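Local coordinates for aminotransferase, class V family protein (Trichomonas vaginalis, PDB 5F8V) that catalyses, as a pyridoxal-phosphate-dependent phosphoserine aminotransferase, the amino-group transfer between O-phospho-L-serine and 2-oxoglutarate, probably in serine biosynthesis, at the interface of chains A and B. Numbering follows the deposited sequence. Chains: chain A/B, Aminotransferase, class V family protein.

Contact 1: the interface of chains A and B. Residues chain A 5, 18, 21-22; chain B 28-29, 37, 40.
The N-terminal loop carrying A:Arg5 and the start of helix 18-26 of chain A meet a loop of chain B at B:Met28 and B:Thr29, together with B:Ser37 and the 3-10 helix 38-40. At the polar centre, NH1 and NH2 of A:Arg5 each take one oxygen of the B:Glu40 carboxylate, a bidentate salt bridge. NH1 of A:Arg5 lies 2.8 Å from OE1 of B:Glu40, and NH2 of A:Arg5 lies 3.0 Å from OE2 of B:Glu40. Both oxygens use their syn lone pairs, and the two planes are 12° apart and so nearly coplanar, with OE1 tilted somewhat from the guanidinium plane. NH1 of A:Arg5 also donates to the backbone O of B:Thr29 at 3.1 Å, an acceptor lying in the guanidinium plane. The carboxylate is positioned from its own chain: the backbone N of B:Ser37 donates over 2.8 Å to the anti lone pair of B:Glu40 OE1, which thus accepts from both subunits. With chi1 at -170°, the hydroxyl OG of B:Ser37 points away from its own N and donates to the backbone O of B:Met28 at 2.7 Å, tying the two loop stretches together. Apolar packing flanks this network. CD1 of A:Leu18 sits over the rim of one guanidinium face and also touches CG2 of B:Thr29 at 3.7 Å. CD1 of A:Leu21 lies mainly against the carboxylate of B:Glu40, and CD2 against B:Ser37, 3.8 Å from its CB. CG of B:Met28 packs against the backbone O and CB of A:Leu21. The site fastens the N-terminal segment of one subunit to its partner and so probably helps stabilise the dimer.

Contact 2: the interface of chains A and B. Residues chain A 80, 83, 87, 228, 231; chain B 80, 228, 231.
A:Met231 and B:Met231 share one conformation: CG lies anti to the carbonyl carbon (chi1 -62° and -66°), the chain runs straight through chi2, and a bend at chi3 (60° in both) turns each terminal methyl aside. The two side chains run antiparallel alongside each other, with SD of A:Met231 3.7 Å from SD of B:Met231. Each terminal methyl meets the proline of the other subunit. CE of A:Met231 lies 3.8 Å from CG of B:Pro228, and CE of B:Met231 makes the reciprocal contact with CG of A:Pro228, also at 3.8 Å. The equal distances and matching torsions are the geometric evidence for two-fold pairing. B:Pro228 continues onto the flank of helix 78-89 of chain A, where its CB packs 3.7 Å from CB of A:Ser83. Its CG comes to 4.2 Å from CE2 of A:Phe87, beyond the rim and raised from the ring plane, the two side chains crossing at about a right angle. The leucines close another margin: CD1 of B:Leu80 reaches to 4.2 Å from SD of A:Met231, while CD2 of A:Leu80 and CD2 of B:Leu80 stand 4.3 Å apart. The evidence is therefore of van der Waals packing around a sulfur pair. In the fold, the patch joins the 3-10 helices 229-231 and the residues just before them to the helices 78-89 of both subunits, with equivalent residues brought together around the two-fold axis.

Contact 1: the interface of chains A and B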
loop_
_atom_site.group_PDB
_atom_site.type_symbol
_atom_site.label_atom_id
_atom_site.label_comp_id
_atom_site.label_asym_id
_atom_site.label_seq_id
_atom_site.Cartn_x
_atom_site.Cartn_y
_atom_site.Cartn_z
ATOM N N ARG A 5 4.522 13.865 -24.041
ATOM C CA ARG A 5 3.535 12.921 -23.422
ATOM C C ARG A 5 3.072 11.913 -24.468
ATOM O O ARG A 5 2.713 12.295 -25.588
ATOM C CB ARG A 5 2.321 13.675 -22.881
ATOM C CG ARG A 5 2.634 14.670 -21.769
ATOM C CD ARG A 5 2.746 13.984 -20.420
ATOM N NE ARG A 5 1.433 13.525 -19.961
ATOM C CZ ARG A 5 1.217 12.681 -18.952
ATOM N NH1 ARG A 5 2.232 12.168 -18.243
ATOM N NH2 ARG A 5 -0.033 12.351 -18.642
ATOM N N LEU A 18 -2.750 15.399 -16.454
ATOM C CA LEU A 18 -1.458 16.099 -16.460
ATOM C C LEU A 18 -1.417 17.237 -15.430
ATOM O O LEU A 18 -0.404 17.423 -14.753
ATOM C CB LEU A 18 -1.132 16.630 -17.864
ATOM C CG LEU A 18 0.236 17.285 -18.081
ATOM C CD1 LEU A 18 1.386 16.391 -17.637
ATOM C CD2 LEU A 18 0.400 17.671 -19.542
ATOM N N LEU A 21 -0.433 15.848 -12.147
ATOM C CA LEU A 21 1.006 15.594 -12.113
ATOM C C LEU A 21 1.778 16.914 -11.937
ATOM O O LEU A 21 2.713 16.999 -11.132
ATOM C CB LEU A 21 1.454 14.847 -13.373
ATOM C CG LEU A 21 0.837 13.464 -13.619
ATOM C CD1 LEU A 21 1.078 13.004 -15.049
ATOM C CD2 LEU A 21 1.348 12.429 -12.622
ATOM N N GLU A 22 1.361 17.949 -12.668
ATOM C CA GLU A 22 2.004 19.268 -12.581
ATOM C C GLU A 22 1.823 19.918 -11.208
ATOM O O GLU A 22 2.772 20.480 -10.665
ATOM C CB GLU A 22 1.487 20.192 -13.685
ATOM C CG GLU A 22 1.958 19.753 -15.063
ATOM C CD GLU A 22 1.300 20.495 -16.209
ATOM O OE1 GLU A 22 0.191 21.052 -16.032
ATOM O OE2 GLU A 22 1.903 20.497 -17.304
ATOM N N MET B 28 8.277 14.025 -12.971
ATOM C CA MET B 28 6.892 13.665 -12.655
ATOM C C MET B 28 6.013 13.421 -13.890
ATOM O O MET B 28 5.231 12.485 -13.888
ATOM C CB MET B 28 6.250 14.730 -11.752
ATOM C CG MET B 28 4.858 14.383 -11.237
ATOM S SD MET B 28 4.853 12.993 -10.091
ATOM C CE MET B 28 5.375 13.870 -8.620
ATOM N N THR B 29 6.153 14.247 -14.925
ATOM C CA THR B 29 5.334 14.133 -16.143
ATOM C C THR B 29 5.958 13.207 -17.202
ATOM O O THR B 29 5.275 12.785 -18.145
ATOM C CB THR B 29 5.102 15.511 -16.800
ATOM O OG1 THR B 29 6.334 16.012 -17.338
ATOM C CG2 THR B 29 4.554 16.515 -15.797
ATOM N N SER B 37 4.455 9.519 -16.562
ATOM C CA SER B 37 4.855 9.472 -15.159
ATOM C C SER B 37 5.150 8.025 -14.767
ATOM O O SER B 37 4.561 7.104 -15.323
ATOM C CB SER B 37 3.726 10.000 -14.263
ATOM O OG SER B 37 4.144 10.181 -12.916
ATOM N N GLU B 40 2.014 6.283 -14.030
ATOM C CA GLU B 40 1.099 5.903 -15.125
ATOM C C GLU B 40 1.491 4.647 -15.920
ATOM O O GLU B 40 0.773 4.241 -16.834
ATOM C CB GLU B 40 0.975 7.077 -16.090
ATOM C CG GLU B 40 0.425 8.344 -15.462
ATOM C CD GLU B 40 0.514 9.520 -16.407
ATOM O OE1 GLU B 40 1.653 9.926 -16.742
ATOM O OE2 GLU B 40 -0.550 10.023 -16.833
#

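Contact 2: the interface of chains A and B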
loop_
_atom_site.group_PDB
_atom_site.type_symbol
_atom_site.label_atom_id
_atom_site.label_comp_id
_atom_site.label_asym_id
_atom_site.label_seq_id
_atom_site.Cartn_x
_atom_site.Cartn_y
_atom_site.Cartn_z
ATOM N N LEU A 80 -5.934 -7.825 -2.221
ATOM C CA LEU A 80 -5.998 -7.926 -0.762
ATOM C C LEU A 80 -7.441 -7.816 -0.254
ATOM O O LEU A 80 -7.816 -8.508 0.702
ATOM C CB LEU A 80 -5.106 -6.857 -0.098
ATOM C CG LEU A 80 -4.885 -7.019 1.417
ATOM C CD1 LEU A 80 -4.184 -8.335 1.745
ATOM C CD2 LEU A 80 -4.097 -5.845 1.982
ATOM N N SER A 83 -9.505 -11.015 -0.250
ATOM C CA SER A 83 -9.322 -11.784 0.976
ATOM C C SER A 83 -10.136 -11.201 2.129
ATOM O O SER A 83 -10.815 -11.940 2.847
ATOM C CB SER A 83 -7.855 -11.816 1.366
ATOM O OG SER A 83 -7.050 -12.235 0.285
ATOM N N PHE A 87 -13.615 -12.499 5.210
ATOM C CA PHE A 87 -13.265 -12.309 6.629
ATOM C C PHE A 87 -14.268 -11.392 7.325
ATOM O O PHE A 87 -14.732 -11.709 8.422
ATOM C CB PHE A 87 -11.863 -11.713 6.814
ATOM C CG PHE A 87 -10.766 -12.725 6.832
ATOM C CD1 PHE A 87 -10.658 -13.637 7.885
ATOM C CD2 PHE A 87 -9.822 -12.774 5.803
ATOM C CE1 PHE A 87 -9.649 -14.578 7.899
ATOM C CE2 PHE A 87 -8.807 -13.716 5.822
ATOM C CZ PHE A 87 -8.719 -14.616 6.874
ATOM N N PRO A 228 -6.267 -10.696 9.838
ATOM C CA PRO A 228 -5.248 -9.740 10.242
ATOM C C PRO A 228 -5.906 -8.464 10.731
ATOM O O PRO A 228 -6.853 -8.000 10.104
ATOM C CB PRO A 228 -4.474 -9.503 8.948
ATOM C CG PRO A 228 -4.578 -10.811 8.255
ATOM C CD PRO A 228 -6.023 -11.155 8.460
ATOM N N MET A 231 -6.820 -5.597 8.463
ATOM C CA MET A 231 -7.824 -5.976 7.471
ATOM C C MET A 231 -9.237 -6.155 8.048
ATOM O O MET A 231 -10.161 -6.523 7.306
ATOM C CB MET A 231 -7.389 -7.270 6.767
ATOM C CG MET A 231 -6.082 -7.150 5.996
ATOM S SD MET A 231 -5.475 -8.733 5.386
ATOM C CE MET A 231 -6.822 -9.235 4.324
ATOM N N LEU B 80 0.858 -4.661 9.116
ATOM C CA LEU B 80 0.410 -5.793 8.297
ATOM C C LEU B 80 1.397 -6.964 8.343
ATOM O O LEU B 80 0.977 -8.121 8.349
ATOM C CB LEU B 80 0.169 -5.362 6.838
ATOM C CG LEU B 80 -0.515 -6.364 5.899
ATOM C CD1 LEU B 80 -1.909 -6.758 6.382
ATOM C CD2 LEU B 80 -0.593 -5.790 4.491
ATOM N N PRO B 228 -4.293 -14.734 3.811
ATOM C CA PRO B 228 -4.599 -14.059 2.551
ATOM C C PRO B 228 -3.502 -14.332 1.526
ATOM O O PRO B 228 -2.310 -14.258 1.873
ATOM C CB PRO B 228 -4.624 -12.579 2.945
ATOM C CG PRO B 228 -5.049 -12.604 4.364
ATOM C CD PRO B 228 -4.340 -13.789 4.939
ATOM N N MET B 231 -0.415 -12.138 1.246
ATOM C CA MET B 231 0.458 -12.133 2.443
ATOM C C MET B 231 1.266 -13.434 2.625
ATOM O O MET B 231 2.032 -13.574 3.596
ATOM C CB MET B 231 -0.369 -11.861 3.703
ATOM C CG MET B 231 -0.973 -10.467 3.758
ATOM S SD MET B 231 -2.192 -10.311 5.074
ATOM C CE MET B 231 -1.194 -10.692 6.516
#

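Contact 1 and contact 2 lie about 32 Å apart, measured between the centres of their C-alpha atoms, and share no residue or secondary-structure element. They belong to one two-fold symmetric interface. At the centre of contact 2, Met231 and Leu80 each meet their own copies, with unlike pairs around them; contact 1 pairs unlike segments throughout. Contact 2 straddles the axis, whereas contact 1 lies mainly further along it, to one side, with its twin across the axis. Such a spread of contacts would be expected to restrain the subunits' relative orientation, in keeping with a two-subunit aminotransferase assembly.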